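Putative transcriptional regulator (Streptomyces coelicolor, PDB 2HXI) probably acts as a TetR-family transcriptional regulator that binds cis-regulatory DNA, and forms a two-subunit assembly in the crystal. Local coordinates at residues E32-A37 / Y67-N72; L76-A81 / G124-G129; A104-L109 / I163-L168. One frame throughout, in Å; residues are numbered along the deposited sequence.

In the fold
From the N terminus, interaction 1 closes first: helix 31-43 meets the loop 67-72, drawing shut a helical stretch that contains most of the predicted helix-turn-helix. Interaction 2 then opens on helix 73-88 and interaction 3 on helix 98-113, before 124-129 closes the former and 163-168 the latter, so these two cross. Helix 73-88 links the compact N-terminal domain to the C-terminal helices: Leu35 CD2 lies 3.5 Å from Ala79 CB between interactions 1 and 2. Gly124 CA lies 4.2 Å from Ser166 CB between interactions 2 and 3. Interactions 1 and 3 do not touch, their nearest atoms being about 14 Å apart, and interactions 2 and 3 both reach the second subunit.

Interaction 1 of 3, residues E32-A37 / Y67-N72; sequences EQILDA and YRHFRN
Ile34 and His69 mark the closest approach of the two backbones, CA to CA 8.9 Å, where helix 31-43 faces the loop between helix 63-66 and helix 73-88. Ile34 forks here. Its CD1 methyl sits squarely over one face of the imidazole, 3.4 Å from the centroid of the His69 ring and 10° off the normal, a CH-pi contact. Its other branch, CG2, comes in at the edge of the Phe70 phenyl ring, in its plane, with Ile34 CG2 3.9 Å from Phe70 CE2. Chi1 of -62° decides which branch goes where, CG2 opposite the backbone N and toward Phe70, and CG1 carrying CD1 to His69. Leu35, a residue further on, brings CD2 obliquely against the end of the same ring, 3.3 Å from Phe70 CZ. His69 CB lies over a face of the Phe70 ring, toward its rim. Replacing His69 by an alanine would probably leave the CD1 methyl of Ile34 without the flat surface it rests on. Leu55 of helix 52-58 packs on Ile34, and Thr31 touches His69 and Phe70. This is part of the hydrophobic core of a TetR-type DNA-binding domain, in which the first helix packs against the end of the predicted helix-turn-helix.

Interaction 2 of 3, residues L76-A81 / G124-G129; sequences LLRAVA and GRHGSG
Arg78 lies over the C-terminal end of helix 117-126, and its CA comes within 5.7 Å of Ser128 CA, the closest backbone approach of the two segments. From CB, which points toward 124-129, the side chain runs out across His126 at about a right angle. CG passes near the histidine, 3.9 Å from His126 CB. CD is closer, 3.6 Å from that same His126 CB, and approaches the ring obliquely. A bend at the third torsion (chi3 64°) then turns the guanidinium away from a fully extended path and toward the turn that follows the helix. There NE donates to the backbone: Arg78 NE to Gly127 O is 3.2 Å, nearly straight at 167°. The acceptor lies in the guanidinium plane, but the donor stands above the carbonyl plane, 44° out of it. At the tip the two amino groups part. NH1 makes a salt bridge to Glu75, one turn back on its own helix, which should help fix the rotation of the group, and NH2 rests 3.6 Å from Ser128 CA. On the backbone side, Ser128 CB packs 3.7 Å from Arg78 O, while the Ser128 hydroxyl hydrogen-bonds to Ser133 and Asp82. Gly127, with positive phi, is where the chain leaves the helix, and that turn delivers its carbonyl to the arginine. This is the junction between helix 73-88, coming from the DNA-binding domain, and the C-terminal domain; in TetR itself the equivalent junction relays ligand binding to the DNA-binding heads, and a similar role is possible here.

Interaction 3 of 3, residues A104-L109 / I163-L168; sequences AVALRL and ILISSL
Ile165 meets Ala106 and Leu109 with two separate branches, and its torsions aim them. Chi1 of -69° sets CG1 opposite the carbonyl carbon; chi2 of 167° then extends the chain to CD1, outward from helix 154-173. The setting is the all-helical C-terminal domain of the TetR fold, where helix 98-113 packs against helix 154-173. The backbones come nearest at Ala106 and Ile165, CA to CA 6.5 Å, a close approach for two helices, probably allowed by the small side chain of Ala106. The longer branch of the isoleucine goes to the alanine: Ile165 CD1 is 3.8 Å from Ala106 CB, with CG1 a little further off. The short branch goes to the leucine one turn along, Ile165 CG2 lying 4.2 Å from Leu109 CD1, and these two side chains cross at about a right angle. The contact is small and wholly apolar, and all three residues are buried. Neighbouring helices complete the surroundings: Leu109 also touches Leu85 and Ala88 of helix 73-88 and Met136 of helix 131-146, and Ala106 touches Leu227 of helix 219-237. Elsewhere on helix 154-173, Leu164 packs on Leu164 of the second subunit and Ile163 on Ala222 of that subunit. Ser167 serves the same interface, its OG hydrogen-bonding to Arg219 of the second subunit. That hydroxyl also donates to its own helix, Ser167 OG to Ile163 O 2.8 Å, and this carbonyl is gripped twice, with Ser167 N reaching Ile163 O at 2.9 Å from the opposite face of its plane.

Interaction 1 of 3, residues E32-A37 / Y67-N72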
ATOM      1  N   GLU B  32     -15.250   8.778  22.710  1.00 31.30           N
ATOM      2  CA  GLU B  32     -13.849   9.246  22.709  1.00 32.16           C
ATOM      3  C   GLU B  32     -12.921   8.499  23.699  1.00 30.01           C
ATOM      4  O   GLU B  32     -11.867   8.010  23.305  1.00 30.24           O
ATOM      5  CB  GLU B  32     -13.755  10.779  22.836  1.00 33.06           C
ATOM      6  CG  GLU B  32     -14.264  11.555  21.583  1.00 40.45           C
ATOM      7  CD  GLU B  32     -15.813  11.616  21.438  1.00 47.81           C
ATOM      8  OE1 GLU B  32     -16.548  11.213  22.387  1.00 49.40           O
ATOM      9  OE2 GLU B  32     -16.284  12.093  20.359  1.00 51.42           O
ATOM     10  N   GLN B  33     -13.328   8.368  24.959  1.00 27.90           N
ATOM     11  CA  GLN B  33     -12.590   7.579  25.947  1.00 26.83           C
ATOM     12  C   GLN B  33     -12.410   6.076  25.605  1.00 24.35           C
ATOM     13  O   GLN B  33     -11.344   5.482  25.835  1.00 24.07           O
ATOM     14  CB  GLN B  33     -13.224   7.751  27.327  1.00 27.37           C
ATOM     15  CG  GLN B  33     -13.025   9.144  27.889  1.00 29.44           C
ATOM     16  CD  GLN B  33     -13.801   9.327  29.118  1.00 34.95           C
ATOM     17  OE1 GLN B  33     -15.028   9.133  29.123  1.00 32.99           O
ATOM     18  NE2 GLN B  33     -13.107   9.648  30.212  1.00 36.94           N
ATOM     19  N   ILE B  34     -13.482   5.455  25.135  1.00 21.81           N
ATOM     20  CA  ILE B  34     -13.442   4.085  24.661  1.00 20.20           C
ATOM     21  C   ILE B  34     -12.387   3.939  23.531  1.00 21.47           C
ATOM     22  O   ILE B  34     -11.548   3.032  23.565  1.00 20.16           O
ATOM     23  CB  ILE B  34     -14.858   3.639  24.184  1.00 20.15           C
ATOM     24  CG1 ILE B  34     -15.856   3.680  25.392  1.00 17.91           C
ATOM     25  CG2 ILE B  34     -14.806   2.267  23.565  1.00 16.09           C
ATOM     26  CD1 ILE B  34     -17.372   3.520  24.940  1.00 18.87           C
ATOM     27  N   LEU B  35     -12.446   4.852  22.554  1.00 21.85           N
ATOM     28  CA  LEU B  35     -11.545   4.786  21.384  1.00 22.46           C
ATOM     29  C   LEU B  35     -10.074   4.939  21.800  1.00 22.76           C
ATOM     30  O   LEU B  35      -9.199   4.225  21.266  1.00 23.76           O
ATOM     31  CB  LEU B  35     -11.939   5.911  20.424  1.00 21.61           C
ATOM     32  CG  LEU B  35     -13.319   5.672  19.834  1.00 24.10           C
ATOM     33  CD1 LEU B  35     -13.716   6.939  19.067  1.00 26.57           C
ATOM     34  CD2 LEU B  35     -13.397   4.503  18.989  1.00 21.80           C
ATOM     35  N   ASP B  36      -9.811   5.850  22.717  1.00 22.60           N
ATOM     36  CA  ASP B  36      -8.482   6.060  23.264  1.00 24.77           C
ATOM     37  C   ASP B  36      -7.973   4.864  24.090  1.00 24.17           C
ATOM     38  O   ASP B  36      -6.779   4.511  24.050  1.00 22.74           O
ATOM     39  CB  ASP B  36      -8.434   7.346  24.088  1.00 26.58           C
ATOM     40  CG  ASP B  36      -8.302   8.620  23.225  1.00 29.92           C
ATOM     41  OD1 ASP B  36      -8.146   8.554  21.970  1.00 34.23           O
ATOM     42  OD2 ASP B  36      -8.405   9.707  23.830  1.00 38.90           O
ATOM     43  N   ALA B  37      -8.866   4.225  24.838  1.00 22.04           N
ATOM     44  CA  ALA B  37      -8.447   2.996  25.539  1.00 21.66           C
ATOM     45  C   ALA B  37      -8.080   1.932  24.525  1.00 19.89           C
ATOM     46  O   ALA B  37      -7.090   1.178  24.672  1.00 19.80           O
ATOM     47  CB  ALA B  37      -9.571   2.501  26.466  1.00 20.11           C
ATOM     48  N   TYR B  67     -21.124  -2.030  22.336  1.00 26.44           N
ATOM     49  CA  TYR B  67     -21.745  -1.981  21.008  1.00 28.29           C
ATOM     50  C   TYR B  67     -22.898  -1.032  20.874  1.00 28.45           C
ATOM     51  O   TYR B  67     -23.461  -0.880  19.786  1.00 27.94           O
ATOM     52  CB  TYR B  67     -22.125  -3.353  20.555  1.00 30.22           C
ATOM     53  CG  TYR B  67     -20.936  -3.912  19.838  1.00 31.97           C
ATOM     54  CD1 TYR B  67     -20.244  -3.118  18.860  1.00 34.83           C
ATOM     55  CD2 TYR B  67     -20.462  -5.181  20.144  1.00 28.99           C
ATOM     56  CE1 TYR B  67     -19.119  -3.629  18.179  1.00 34.14           C
ATOM     57  CE2 TYR B  67     -19.357  -5.711  19.489  1.00 30.32           C
ATOM     58  CZ  TYR B  67     -18.673  -4.946  18.508  1.00 35.80           C
ATOM     59  OH  TYR B  67     -17.567  -5.502  17.847  1.00 35.73           O
ATOM     60  N   ARG B  68     -23.223  -0.363  21.970  1.00 27.45           N
ATOM     61  CA  ARG B  68     -24.121   0.793  21.891  1.00 28.45           C
ATOM     62  C   ARG B  68     -23.403   1.938  21.200  1.00 30.42           C
ATOM     63  O   ARG B  68     -24.031   2.881  20.710  1.00 31.33           O
ATOM     64  CB  ARG B  68     -24.542   1.231  23.289  1.00 26.71           C
ATOM     65  CG  ARG B  68     -25.547   0.291  23.937  1.00 26.81           C
ATOM     66  CD  ARG B  68     -26.183   0.987  25.092  1.00 25.93           C
ATOM     67  NE  ARG B  68     -27.050   2.102  24.664  1.00 26.25           N
ATOM     68  CZ  ARG B  68     -27.684   2.888  25.510  1.00 23.62           C
ATOM     69  NH1 ARG B  68     -27.538   2.653  26.815  1.00 23.67           N
ATOM     70  NH2 ARG B  68     -28.459   3.887  25.067  1.00 20.38           N
ATOM     71  N   HIS B  69     -22.083   1.860  21.172  1.00 31.39           N
ATOM     72  CA  HIS B  69     -21.272   2.958  20.635  1.00 32.81           C
ATOM     73  C   HIS B  69     -20.859   2.814  19.168  1.00 34.58           C
ATOM     74  O   HIS B  69     -20.570   3.831  18.499  1.00 34.81           O
ATOM     75  CB  HIS B  69     -20.031   3.121  21.465  1.00 32.29           C
ATOM     76  CG  HIS B  69     -20.279   3.780  22.769  1.00 32.47           C
ATOM     77  ND1 HIS B  69     -20.607   3.076  23.905  1.00 34.95           N
ATOM     78  CD2 HIS B  69     -20.266   5.087  23.120  1.00 33.20           C
ATOM     79  CE1 HIS B  69     -20.768   3.922  24.907  1.00 34.11           C
ATOM     80  NE2 HIS B  69     -20.578   5.148  24.454  1.00 35.31           N
ATOM     81  N   PHE B  70     -20.821   1.570  18.696  1.00 35.85           N
ATOM     82  CA  PHE B  70     -20.312   1.247  17.352  1.00 38.24           C
ATOM     83  C   PHE B  70     -21.189   0.210  16.708  1.00 39.53           C
ATOM     84  O   PHE B  70     -21.468  -0.834  17.306  1.00 40.40           O
ATOM     85  CB  PHE B  70     -18.858   0.747  17.442  1.00 37.50           C
ATOM     86  CG  PHE B  70     -17.992   1.676  18.236  1.00 38.72           C
ATOM     87  CD1 PHE B  70     -17.599   2.903  17.698  1.00 39.33           C
ATOM     88  CD2 PHE B  70     -17.636   1.358  19.549  1.00 37.48           C
ATOM     89  CE1 PHE B  70     -16.844   3.777  18.444  1.00 38.78           C
ATOM     90  CE2 PHE B  70     -16.882   2.224  20.312  1.00 37.71           C
ATOM     91  CZ  PHE B  70     -16.470   3.423  19.769  1.00 38.14           C
ATOM     92  N   ARG B  71     -21.626   0.501  15.480  1.00 40.81           N
ATOM     93  CA  ARG B  71     -22.443  -0.435  14.737  1.00 41.94           C
ATOM     94  C   ARG B  71     -21.847  -1.872  14.760  1.00 41.81           C
ATOM     95  O   ARG B  71     -22.599  -2.845  14.838  1.00 41.63           O
ATOM     96  CB  ARG B  71     -22.665   0.115  13.327  1.00 43.05           C
ATOM     97  CG  ARG B  71     -23.439  -0.755  12.371  1.00 47.58           C
ATOM     98  CD  ARG B  71     -23.588   0.006  11.057  1.00 52.87           C
ATOM     99  NE  ARG B  71     -24.524   1.128  11.211  1.00 57.25           N
ATOM    100  CZ  ARG B  71     -24.403   2.328  10.633  1.00 59.14           C
ATOM    101  NH1 ARG B  71     -23.364   2.617   9.845  1.00 58.11           N
ATOM    102  NH2 ARG B  71     -25.337   3.252  10.851  1.00 59.92           N
ATOM    103  N   ASN B  72     -20.512  -1.991  14.746  1.00 41.70           N
ATOM    104  CA  ASN B  72     -19.809  -3.309  14.650  1.00 41.08           C
ATOM    105  C   ASN B  72     -18.287  -3.171  14.859  1.00 39.94           C
ATOM    106  O   ASN B  72     -17.782  -2.061  14.997  1.00 38.04           O
ATOM    107  CB  ASN B  72     -20.096  -3.976  13.281  1.00 41.80           C
ATOM    108  CG  ASN B  72     -19.802  -3.048  12.086  1.00 43.75           C
ATOM    109  OD1 ASN B  72     -18.736  -2.440  11.997  1.00 43.98           O
ATOM    110  ND2 ASN B  72     -20.764  -2.949  11.151  1.00 44.88           N
TER

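Interaction 2 of 3, residues L76-A81 / G124-G129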
ATOM      1  N   LEU B  76     -15.864   0.090  14.812  1.00 30.13           N
ATOM      2  CA  LEU B  76     -15.066   0.367  16.016  1.00 29.02           C
ATOM      3  C   LEU B  76     -13.610   0.629  15.602  1.00 26.63           C
ATOM      4  O   LEU B  76     -13.072   1.637  15.959  1.00 26.28           O
ATOM      5  CB  LEU B  76     -15.150  -0.828  16.985  1.00 30.10           C
ATOM      6  CG  LEU B  76     -14.412  -0.782  18.324  1.00 31.86           C
ATOM      7  CD1 LEU B  76     -14.700  -2.042  19.157  1.00 34.44           C
ATOM      8  CD2 LEU B  76     -12.976  -0.719  18.148  1.00 30.92           C
ATOM      9  N   LEU B  77     -12.999  -0.279  14.851  1.00 27.01           N
ATOM     10  CA  LEU B  77     -11.611  -0.112  14.354  1.00 24.31           C
ATOM     11  C   LEU B  77     -11.410   1.122  13.495  1.00 25.08           C
ATOM     12  O   LEU B  77     -10.407   1.784  13.630  1.00 23.27           O
ATOM     13  CB  LEU B  77     -11.090  -1.359  13.644  1.00 25.61           C
ATOM     14  CG  LEU B  77     -10.842  -2.572  14.565  1.00 25.45           C
ATOM     15  CD1 LEU B  77     -10.255  -3.755  13.817  1.00 30.17           C
ATOM     16  CD2 LEU B  77      -9.976  -2.208  15.811  1.00 26.02           C
ATOM     17  N   ARG B  78     -12.339   1.449  12.609  1.00 25.94           N
ATOM     18  CA  ARG B  78     -12.242   2.711  11.861  1.00 26.72           C
ATOM     19  C   ARG B  78     -12.241   3.887  12.797  1.00 25.86           C
ATOM     20  O   ARG B  78     -11.504   4.842  12.599  1.00 27.01           O
ATOM     21  CB  ARG B  78     -13.454   2.903  10.918  1.00 27.58           C
ATOM     22  CG  ARG B  78     -13.559   1.947   9.769  1.00 27.92           C
ATOM     23  CD  ARG B  78     -14.685   2.454   8.873  1.00 32.65           C
ATOM     24  NE  ARG B  78     -14.421   3.769   8.266  1.00 36.03           N
ATOM     25  CZ  ARG B  78     -15.376   4.651   7.950  1.00 39.75           C
ATOM     26  NH1 ARG B  78     -16.649   4.382   8.212  1.00 41.80           N
ATOM     27  NH2 ARG B  78     -15.079   5.808   7.367  1.00 39.76           N
ATOM     28  N   ALA B  79     -13.075   3.813  13.844  1.00 23.36           N
ATOM     29  CA  ALA B  79     -13.231   4.902  14.754  1.00 22.31           C
ATOM     30  C   ALA B  79     -11.953   5.056  15.567  1.00 20.48           C
ATOM     31  O   ALA B  79     -11.520   6.149  15.845  1.00 20.39           O
ATOM     32  CB  ALA B  79     -14.444   4.672  15.659  1.00 23.69           C
ATOM     33  N   VAL B  80     -11.346   3.926  15.907  1.00 20.74           N
ATOM     34  CA  VAL B  80     -10.044   4.008  16.568  1.00 20.02           C
ATOM     35  C   VAL B  80      -8.955   4.583  15.589  1.00 19.55           C
ATOM     36  O   VAL B  80      -8.108   5.359  15.985  1.00 20.11           O
ATOM     37  CB  VAL B  80      -9.593   2.604  17.029  1.00 20.16           C
ATOM     38  CG1 VAL B  80      -8.313   2.776  17.809  1.00 19.92           C
ATOM     39  CG2 VAL B  80     -10.686   1.971  17.965  1.00 20.73           C
ATOM     40  N   ALA B  81      -8.971   4.157  14.330  1.00 20.63           N
ATOM     41  CA  ALA B  81      -7.987   4.687  13.339  1.00 21.42           C
ATOM     42  C   ALA B  81      -8.135   6.224  13.272  1.00 21.88           C
ATOM     43  O   ALA B  81      -7.128   6.958  13.250  1.00 23.26           O
ATOM     44  CB  ALA B  81      -8.175   4.060  12.033  1.00 21.58           C
ATOM     45  N   GLY B 124      -6.214   2.544   5.703  1.00 28.37           N
ATOM     46  CA  GLY B 124      -5.834   2.476   4.304  1.00 30.18           C
ATOM     47  C   GLY B 124      -6.966   1.899   3.470  1.00 32.65           C
ATOM     48  O   GLY B 124      -7.036   2.152   2.269  1.00 33.50           O
ATOM     49  N   ARG B 125      -7.861   1.145   4.101  1.00 34.03           N
ATOM     50  CA  ARG B 125      -8.988   0.533   3.398  1.00 35.36           C
ATOM     51  C   ARG B 125     -10.269   1.349   3.440  1.00 35.67           C
ATOM     52  O   ARG B 125     -10.921   1.541   2.407  1.00 36.14           O
ATOM     53  CB  ARG B 125      -9.248  -0.876   3.935  1.00 35.21           C
ATOM     54  CG  ARG B 125     -10.329  -1.648   3.198  1.00 36.02           C
ATOM     55  CD  ARG B 125     -10.633  -2.970   3.900  1.00 37.90           C
ATOM     56  NE  ARG B 125      -9.447  -3.835   4.003  1.00 47.03           N
ATOM     57  CZ  ARG B 125      -9.484  -5.157   4.195  1.00 52.40           C
ATOM     58  NH1 ARG B 125     -10.650  -5.807   4.281  1.00 55.02           N
ATOM     59  NH2 ARG B 125      -8.348  -5.846   4.278  1.00 54.26           N
ATOM     60  N   HIS B 126     -10.664   1.815   4.617  1.00 35.78           N
ATOM     61  CA  HIS B 126     -11.938   2.499   4.718  1.00 36.11           C
ATOM     62  C   HIS B 126     -11.810   4.028   4.896  1.00 36.69           C
ATOM     63  O   HIS B 126     -12.825   4.739   4.839  1.00 36.79           O
ATOM     64  CB  HIS B 126     -12.732   1.968   5.907  1.00 37.20           C
ATOM     65  CG  HIS B 126     -12.978   0.488   5.906  1.00 39.90           C
ATOM     66  ND1 HIS B 126     -12.278  -0.383   6.719  1.00 41.72           N
ATOM     67  CD2 HIS B 126     -13.901  -0.268   5.256  1.00 42.49           C
ATOM     68  CE1 HIS B 126     -12.731  -1.616   6.542  1.00 41.55           C
ATOM     69  NE2 HIS B 126     -13.719  -1.572   5.665  1.00 41.39           N
ATOM     70  N   GLY B 127     -10.604   4.536   5.180  1.00 35.43           N
ATOM     71  CA  GLY B 127     -10.479   5.886   5.736  1.00 34.94           C
ATOM     72  C   GLY B 127     -11.213   6.019   7.068  1.00 35.90           C
ATOM     73  O   GLY B 127     -11.583   5.022   7.698  1.00 35.14           O
ATOM     74  N   SER B 128     -11.422   7.251   7.532  1.00 35.87           N
ATOM     75  CA  SER B 128     -12.220   7.464   8.747  1.00 35.91           C
ATOM     76  C   SER B 128     -13.011   8.734   8.536  1.00 36.03           C
ATOM     77  O   SER B 128     -12.677   9.512   7.630  1.00 35.83           O
ATOM     78  CB  SER B 128     -11.372   7.500  10.025  1.00 37.51           C
ATOM     79  OG  SER B 128     -10.637   8.701  10.151  1.00 36.79           O
ATOM     80  N   GLY B 129     -14.076   8.909   9.315  1.00 35.88           N
ATOM     81  CA  GLY B 129     -15.009  10.005   9.089  1.00 35.76           C
ATOM     82  C   GLY B 129     -15.167  10.990  10.217  1.00 34.74           C
ATOM     83  O   GLY B 129     -16.151  11.734  10.230  1.00 36.27           O
TER

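Interaction 3 of 3, residues A104-L109 / I163-L168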
ATOM      1  N   ALA B 104       5.072  17.455   5.767  1.00 16.14           N
ATOM      2  CA  ALA B 104       4.952  17.372   7.229  1.00 16.67           C
ATOM      3  C   ALA B 104       3.761  16.535   7.677  1.00 17.83           C
ATOM      4  O   ALA B 104       3.870  15.718   8.603  1.00 18.40           O
ATOM      5  CB  ALA B 104       4.988  18.802   7.865  1.00 17.04           C
ATOM      6  N   VAL B 105       2.607  16.768   7.078  1.00 16.73           N
ATOM      7  CA  VAL B 105       1.478  15.928   7.380  1.00 16.23           C
ATOM      8  C   VAL B 105       1.750  14.428   7.043  1.00 16.86           C
ATOM      9  O   VAL B 105       1.490  13.555   7.848  1.00 15.93           O
ATOM     10  CB  VAL B 105       0.226  16.436   6.639  1.00 18.16           C
ATOM     11  CG1 VAL B 105      -0.974  15.414   6.755  1.00 19.33           C
ATOM     12  CG2 VAL B 105      -0.162  17.817   7.163  1.00 17.44           C
ATOM     13  N   ALA B 106       2.191  14.129   5.813  1.00 16.28           N
ATOM     14  CA  ALA B 106       2.500  12.758   5.411  1.00 16.60           C
ATOM     15  C   ALA B 106       3.489  12.092   6.443  1.00 16.70           C
ATOM     16  O   ALA B 106       3.274  10.915   6.869  1.00 17.18           O
ATOM     17  CB  ALA B 106       3.125  12.786   4.032  1.00 17.67           C
ATOM     18  N   LEU B 107       4.519  12.831   6.886  1.00 16.91           N
ATOM     19  CA  LEU B 107       5.458  12.237   7.857  1.00 17.20           C
ATOM     20  C   LEU B 107       4.782  11.976   9.193  1.00 17.67           C
ATOM     21  O   LEU B 107       5.120  10.961   9.868  1.00 19.17           O
ATOM     22  CB  LEU B 107       6.705  13.108   8.075  1.00 17.34           C
ATOM     23  CG  LEU B 107       7.512  13.222   6.760  1.00 18.28           C
ATOM     24  CD1 LEU B 107       8.720  14.161   7.002  1.00 22.95           C
ATOM     25  CD2 LEU B 107       7.944  11.889   6.207  1.00 24.75           C
ATOM     26  N   ARG B 108       3.902  12.907   9.618  1.00 15.80           N
ATOM     27  CA  ARG B 108       3.244  12.763  10.915  1.00 17.53           C
ATOM     28  C   ARG B 108       2.355  11.540  10.838  1.00 17.02           C
ATOM     29  O   ARG B 108       2.284  10.782  11.778  1.00 17.70           O
ATOM     30  CB  ARG B 108       2.437  13.986  11.335  1.00 17.35           C
ATOM     31  CG  ARG B 108       3.329  15.067  11.975  1.00 21.59           C
ATOM     32  CD  ARG B 108       2.527  16.351  12.109  1.00 25.63           C
ATOM     33  NE  ARG B 108       3.080  17.314  13.097  1.00 27.34           N
ATOM     34  CZ  ARG B 108       2.649  17.464  14.343  1.00 31.84           C
ATOM     35  NH1 ARG B 108       3.218  18.392  15.113  1.00 35.51           N
ATOM     36  NH2 ARG B 108       1.663  16.704  14.835  1.00 29.21           N
ATOM     37  N   LEU B 109       1.667  11.354   9.713  1.00 14.79           N
ATOM     38  CA  LEU B 109       0.794  10.214   9.590  1.00 16.41           C
ATOM     39  C   LEU B 109       1.608   8.932   9.604  1.00 15.57           C
ATOM     40  O   LEU B 109       1.181   7.944  10.230  1.00 17.50           O
ATOM     41  CB  LEU B 109      -0.005  10.279   8.268  1.00 13.37           C
ATOM     42  CG  LEU B 109      -1.081  11.382   8.161  1.00 17.72           C
ATOM     43  CD1 LEU B 109      -1.577  11.456   6.697  1.00 16.32           C
ATOM     44  CD2 LEU B 109      -2.280  11.073   9.133  1.00 17.80           C
ATOM     45  N   ILE B 163      -4.559   8.513  -1.307  1.00 18.31           N
ATOM     46  CA  ILE B 163      -4.343   7.113  -1.743  1.00 17.70           C
ATOM     47  C   ILE B 163      -2.827   6.768  -1.723  1.00 17.52           C
ATOM     48  O   ILE B 163      -2.431   5.726  -1.245  1.00 17.70           O
ATOM     49  CB  ILE B 163      -4.877   6.881  -3.124  1.00 17.94           C
ATOM     50  CG1 ILE B 163      -6.422   6.731  -3.055  1.00 19.85           C
ATOM     51  CG2 ILE B 163      -4.262   5.588  -3.720  1.00 17.38           C
ATOM     52  CD1 ILE B 163      -7.178   6.765  -4.366  1.00 19.98           C
ATOM     53  N   LEU B 164      -2.003   7.638  -2.282  1.00 17.25           N
ATOM     54  CA  LEU B 164      -0.542   7.351  -2.269  1.00 15.46           C
ATOM     55  C   LEU B 164      -0.009   7.173  -0.829  1.00 15.95           C
ATOM     56  O   LEU B 164       0.619   6.152  -0.520  1.00 15.99           O
ATOM     57  CB  LEU B 164       0.193   8.472  -2.981  1.00 15.36           C
ATOM     58  CG  LEU B 164       1.692   8.371  -3.035  1.00 15.54           C
ATOM     59  CD1 LEU B 164       2.297   7.061  -3.580  1.00 17.22           C
ATOM     60  CD2 LEU B 164       2.326   9.529  -3.750  1.00 18.20           C
ATOM     61  N   ILE B 165      -0.234   8.164   0.003  1.00 15.91           N
ATOM     62  CA  ILE B 165       0.308   8.183   1.392  1.00 15.32           C
ATOM     63  C   ILE B 165      -0.180   6.960   2.183  1.00 15.40           C
ATOM     64  O   ILE B 165       0.611   6.216   2.814  1.00 15.70           O
ATOM     65  CB  ILE B 165      -0.101   9.471   2.131  1.00 15.64           C
ATOM     66  CG1 ILE B 165       0.616  10.655   1.501  1.00 15.39           C
ATOM     67  CG2 ILE B 165       0.306   9.387   3.631  1.00 16.00           C
ATOM     68  CD1 ILE B 165       0.084  12.022   1.925  1.00 15.17           C
ATOM     69  N   SER B 166      -1.489   6.775   2.174  1.00 17.14           N
ATOM     70  CA  SER B 166      -2.106   5.613   2.836  1.00 17.56           C
ATOM     71  C   SER B 166      -1.636   4.276   2.323  1.00 17.50           C
ATOM     72  O   SER B 166      -1.337   3.364   3.110  1.00 17.45           O
ATOM     73  CB  SER B 166      -3.632   5.772   2.841  1.00 18.21           C
ATOM     74  OG  SER B 166      -4.196   5.560   1.554  1.00 18.53           O
ATOM     75  N   SER B 167      -1.494   4.156   1.012  1.00 17.28           N
ATOM     76  CA  SER B 167      -1.062   2.893   0.406  1.00 18.90           C
ATOM     77  C   SER B 167       0.328   2.575   0.877  1.00 17.32           C
ATOM     78  O   SER B 167       0.589   1.419   1.203  1.00 19.02           O
ATOM     79  CB  SER B 167      -1.034   2.962  -1.105  1.00 17.94           C
ATOM     80  OG  SER B 167      -2.400   2.951  -1.603  1.00 22.08           O
ATOM     81  N   LEU B 168       1.209   3.581   0.915  1.00 15.89           N
ATOM     82  CA  LEU B 168       2.603   3.360   1.324  1.00 16.39           C
ATOM     83  C   LEU B 168       2.673   2.978   2.807  1.00 18.65           C
ATOM     84  O   LEU B 168       3.458   2.075   3.213  1.00 18.97           O
ATOM     85  CB  LEU B 168       3.435   4.607   1.084  1.00 16.12           C
ATOM     86  CG  LEU B 168       3.713   4.939  -0.398  1.00 15.47           C
ATOM     87  CD1 LEU B 168       4.271   6.352  -0.565  1.00 17.55           C
ATOM     88  CD2 LEU B 168       4.598   3.803  -1.083  1.00 14.41           C
TER